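Local structure of glucokinase (Leishmania braziliensis MHOM/BR/75/M2904, 6EDI) at residues 176-182 with 389-395. The protein probably phosphorylates D-glucose at the expense of ATP, the entry step of glycolysis. Residues are numbered along the deposited sequence; the frame is centred on the assembly and turned at random.
Sequences DYFKVMW and TFLRQVS
The side chains of Trp182 and Phe390 run alongside each other, their ring planes 30° apart and displaced, so that little of one ring covers the other. Phe390 CB sits over one indole face, 3.9 Å from the centroid of the five-membered ring, while CZ2 of Trp182 covers a face of the phenyl near its rim. Broad, largely apolar rings suit a place covered by helix 363-373, which both touch. At the edge of the Tyr177 ring, near its plane, lies Ser395 O, 3.7 Å from CD2. On the face of the sheet that carries Phe178 and Gln393, CG of Gln393 makes a CH-pi contact over the Phe178 ring. Gln393 swings CG away from its own backbone nitrogen (chi1 -166°), and its amide can give and accept at once: NE2 reaches Ser395 O, 2.9 Å away, while OE1 takes Gly350 N. Strand 178-182 adds antiparallel to the outer side of 389-393 in the mixed sheet of an ASKHA (actin-like ATPase) domain. A classic beta bulge interrupts the pair: two residues, Met181 and Trp182, stand opposite the single Phe390, whose O accepts Met181 N at 2.8 Å and, weakly, Trp182 N. Flexible Met181 crosses Arg392 at about a right angle, SD 3.3 Å from the aliphatic CG. Beyond strand 389-393, the short Ser395 hydroxyl suits a nearby carbonyl: OG donates to Asp176 O in the carbonyl plane, at 2.7 Å.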
loop_
_atom_site.group_PDB
_atom_site.type_symbol
_atom_site.label_atom_id
_atom_site.label_comp_id
_atom_site.label_asym_id
_atom_site.label_seq_id
_atom_site.Cartn_x
_atom_site.Cartn_y
_atom_site.Cartn_z
ATOM N N ASP A 176 -19.882 15.492 9.363
ATOM C CA ASP A 176 -20.834 16.205 8.506
ATOM C C ASP A 176 -20.868 15.639 7.084
ATOM O O ASP A 176 -21.845 15.823 6.369
ATOM C CB ASP A 176 -20.532 17.705 8.484
ATOM C CG ASP A 176 -20.688 18.354 9.851
ATOM O OD1 ASP A 176 -21.805 18.342 10.398
ATOM O OD2 ASP A 176 -19.688 18.877 10.379
ATOM N N TYR A 177 -19.816 14.925 6.692
ATOM C CA TYR A 177 -19.673 14.465 5.313
ATOM C C TYR A 177 -19.704 12.951 5.176
ATOM O O TYR A 177 -19.933 12.418 4.087
ATOM C CB TYR A 177 -18.400 15.054 4.683
ATOM C CG TYR A 177 -18.499 16.546 4.520
ATOM C CD1 TYR A 177 -18.241 17.390 5.586
ATOM C CD2 TYR A 177 -18.886 17.110 3.317
ATOM C CE1 TYR A 177 -18.351 18.758 5.458
ATOM C CE2 TYR A 177 -19.005 18.485 3.178
ATOM C CZ TYR A 177 -18.739 19.302 4.255
ATOM O OH TYR A 177 -18.843 20.675 4.138
ATOM N N PHE A 178 -19.480 12.267 6.293
ATOM C CA PHE A 178 -19.381 10.820 6.310
ATOM C C PHE A 178 -20.192 10.250 7.464
ATOM O O PHE A 178 -20.312 10.890 8.511
ATOM C CB PHE A 178 -17.903 10.413 6.417
ATOM C CG PHE A 178 -17.135 10.658 5.154
ATOM C CD1 PHE A 178 -16.601 11.907 4.875
ATOM C CD2 PHE A 178 -17.000 9.650 4.218
ATOM C CE1 PHE A 178 -15.905 12.142 3.695
ATOM C CE2 PHE A 178 -16.320 9.878 3.030
ATOM C CZ PHE A 178 -15.769 11.122 2.764
ATOM N N LYS A 179 -20.742 9.056 7.268
ATOM C CA LYS A 179 -21.538 8.374 8.293
ATOM C C LYS A 179 -20.955 6.998 8.536
ATOM O O LYS A 179 -20.395 6.391 7.616
ATOM C CB LYS A 179 -22.991 8.205 7.836
ATOM C CG LYS A 179 -23.866 9.404 8.045
ATOM C CD LYS A 179 -25.177 8.983 8.702
ATOM C CE LYS A 179 -25.788 10.122 9.524
ATOM N NZ LYS A 179 -26.600 9.613 10.681
ATOM N N VAL A 180 -21.126 6.484 9.749
ATOM C CA VAL A 180 -20.603 5.173 10.089
ATOM C C VAL A 180 -21.485 4.086 9.521
ATOM O O VAL A 180 -22.694 4.087 9.738
ATOM C CB VAL A 180 -20.500 4.989 11.605
ATOM C CG1 VAL A 180 -20.045 3.573 11.952
ATOM C CG2 VAL A 180 -19.542 6.003 12.162
ATOM N N MET A 181 -20.892 3.176 8.764
ATOM C CA MET A 181 -21.627 1.991 8.353
ATOM C C MET A 181 -21.616 1.000 9.513
ATOM O O MET A 181 -22.667 0.485 9.917
ATOM C CB MET A 181 -21.016 1.381 7.096
ATOM C CG MET A 181 -21.080 2.308 5.914
ATOM S SD MET A 181 -20.191 1.787 4.430
ATOM C CE MET A 181 -20.784 0.102 4.264
ATOM N N TRP A 182 -20.417 0.736 10.039
ATOM C CA TRP A 182 -20.254 -0.082 11.229
ATOM C C TRP A 182 -18.915 0.163 11.916
ATOM O O TRP A 182 -17.903 0.476 11.277
ATOM C CB TRP A 182 -20.457 -1.568 10.931
ATOM C CG TRP A 182 -19.549 -2.128 9.876
ATOM C CD1 TRP A 182 -18.219 -2.428 10.007
ATOM C CD2 TRP A 182 -19.913 -2.485 8.537
ATOM N NE1 TRP A 182 -17.734 -2.935 8.822
ATOM C CE2 TRP A 182 -18.758 -2.986 7.906
ATOM C CE3 TRP A 182 -21.108 -2.429 7.810
ATOM C CZ2 TRP A 182 -18.763 -3.428 6.578
ATOM C CZ3 TRP A 182 -21.117 -2.874 6.494
ATOM C CH2 TRP A 182 -19.955 -3.374 5.892
ATOM N N THR A 389 -13.380 -0.035 11.108
ATOM C CA THR A 389 -14.565 0.810 11.108
ATOM C C THR A 389 -14.828 1.260 9.676
ATOM O O THR A 389 -13.930 1.811 9.032
ATOM C CB THR A 389 -14.335 2.034 12.024
ATOM O OG1 THR A 389 -14.199 1.588 13.379
ATOM C CG2 THR A 389 -15.478 3.035 11.931
ATOM N N PHE A 390 -16.038 1.010 9.163
ATOM C CA PHE A 390 -16.394 1.425 7.802
ATOM C C PHE A 390 -17.227 2.689 7.814
ATOM O O PHE A 390 -18.110 2.849 8.662
ATOM C CB PHE A 390 -17.160 0.338 7.048
ATOM C CG PHE A 390 -16.274 -0.663 6.350
ATOM C CD1 PHE A 390 -15.346 -1.411 7.064
ATOM C CD2 PHE A 390 -16.382 -0.863 4.984
ATOM C CE1 PHE A 390 -14.539 -2.337 6.417
ATOM C CE2 PHE A 390 -15.597 -1.779 4.330
ATOM C CZ PHE A 390 -14.664 -2.518 5.039
ATOM N N LEU A 391 -16.905 3.587 6.889
ATOM C CA LEU A 391 -17.603 4.864 6.745
ATOM C C LEU A 391 -18.082 5.036 5.306
ATOM O O LEU A 391 -17.514 4.453 4.385
ATOM C CB LEU A 391 -16.681 6.036 7.119
ATOM C CG LEU A 391 -15.972 6.052 8.472
ATOM C CD1 LEU A 391 -15.158 7.332 8.583
ATOM C CD2 LEU A 391 -16.962 5.949 9.627
ATOM N N ARG A 392 -19.102 5.878 5.132
ATOM C CA ARG A 392 -19.764 6.141 3.863
ATOM C C ARG A 392 -19.903 7.635 3.667
ATOM O O ARG A 392 -20.405 8.310 4.559
ATOM C CB ARG A 392 -21.191 5.658 3.989
ATOM C CG ARG A 392 -21.584 4.530 3.155
ATOM C CD ARG A 392 -22.970 4.185 3.608
ATOM N NE ARG A 392 -23.835 5.330 3.406
ATOM C CZ ARG A 392 -24.838 5.658 4.206
ATOM N NH1 ARG A 392 -25.102 4.910 5.260
ATOM N NH2 ARG A 392 -25.572 6.723 3.934
ATOM N N GLN A 393 -19.534 8.151 2.500
ATOM C CA GLN A 393 -19.793 9.559 2.203
ATOM C C GLN A 393 -21.293 9.819 2.048
ATOM O O GLN A 393 -21.984 9.065 1.366
ATOM C CB GLN A 393 -19.067 9.994 0.927
ATOM C CG GLN A 393 -19.027 11.507 0.791
ATOM C CD GLN A 393 -18.296 11.988 -0.437
ATOM O OE1 GLN A 393 -17.626 11.214 -1.124
ATOM N NE2 GLN A 393 -18.441 13.287 -0.740
ATOM N N VAL A 394 -21.790 10.895 2.666
ATOM C CA VAL A 394 -23.203 11.263 2.547
ATOM C C VAL A 394 -23.428 12.662 1.983
ATOM O O VAL A 394 -24.516 12.957 1.480
ATOM C CB VAL A 394 -23.948 11.129 3.888
ATOM C CG1 VAL A 394 -23.938 9.684 4.359
ATOM C CG2 VAL A 394 -23.331 12.046 4.951
ATOM N N SER A 395 -22.427 13.535 2.089
ATOM C CA SER A 395 -22.574 14.915 1.611
ATOM C C SER A 395 -21.554 15.191 0.522
ATOM O O SER A 395 -20.358 14.923 0.702
ATOM C CB SER A 395 -22.364 15.928 2.748
ATOM O OG SER A 395 -23.026 15.554 3.946
#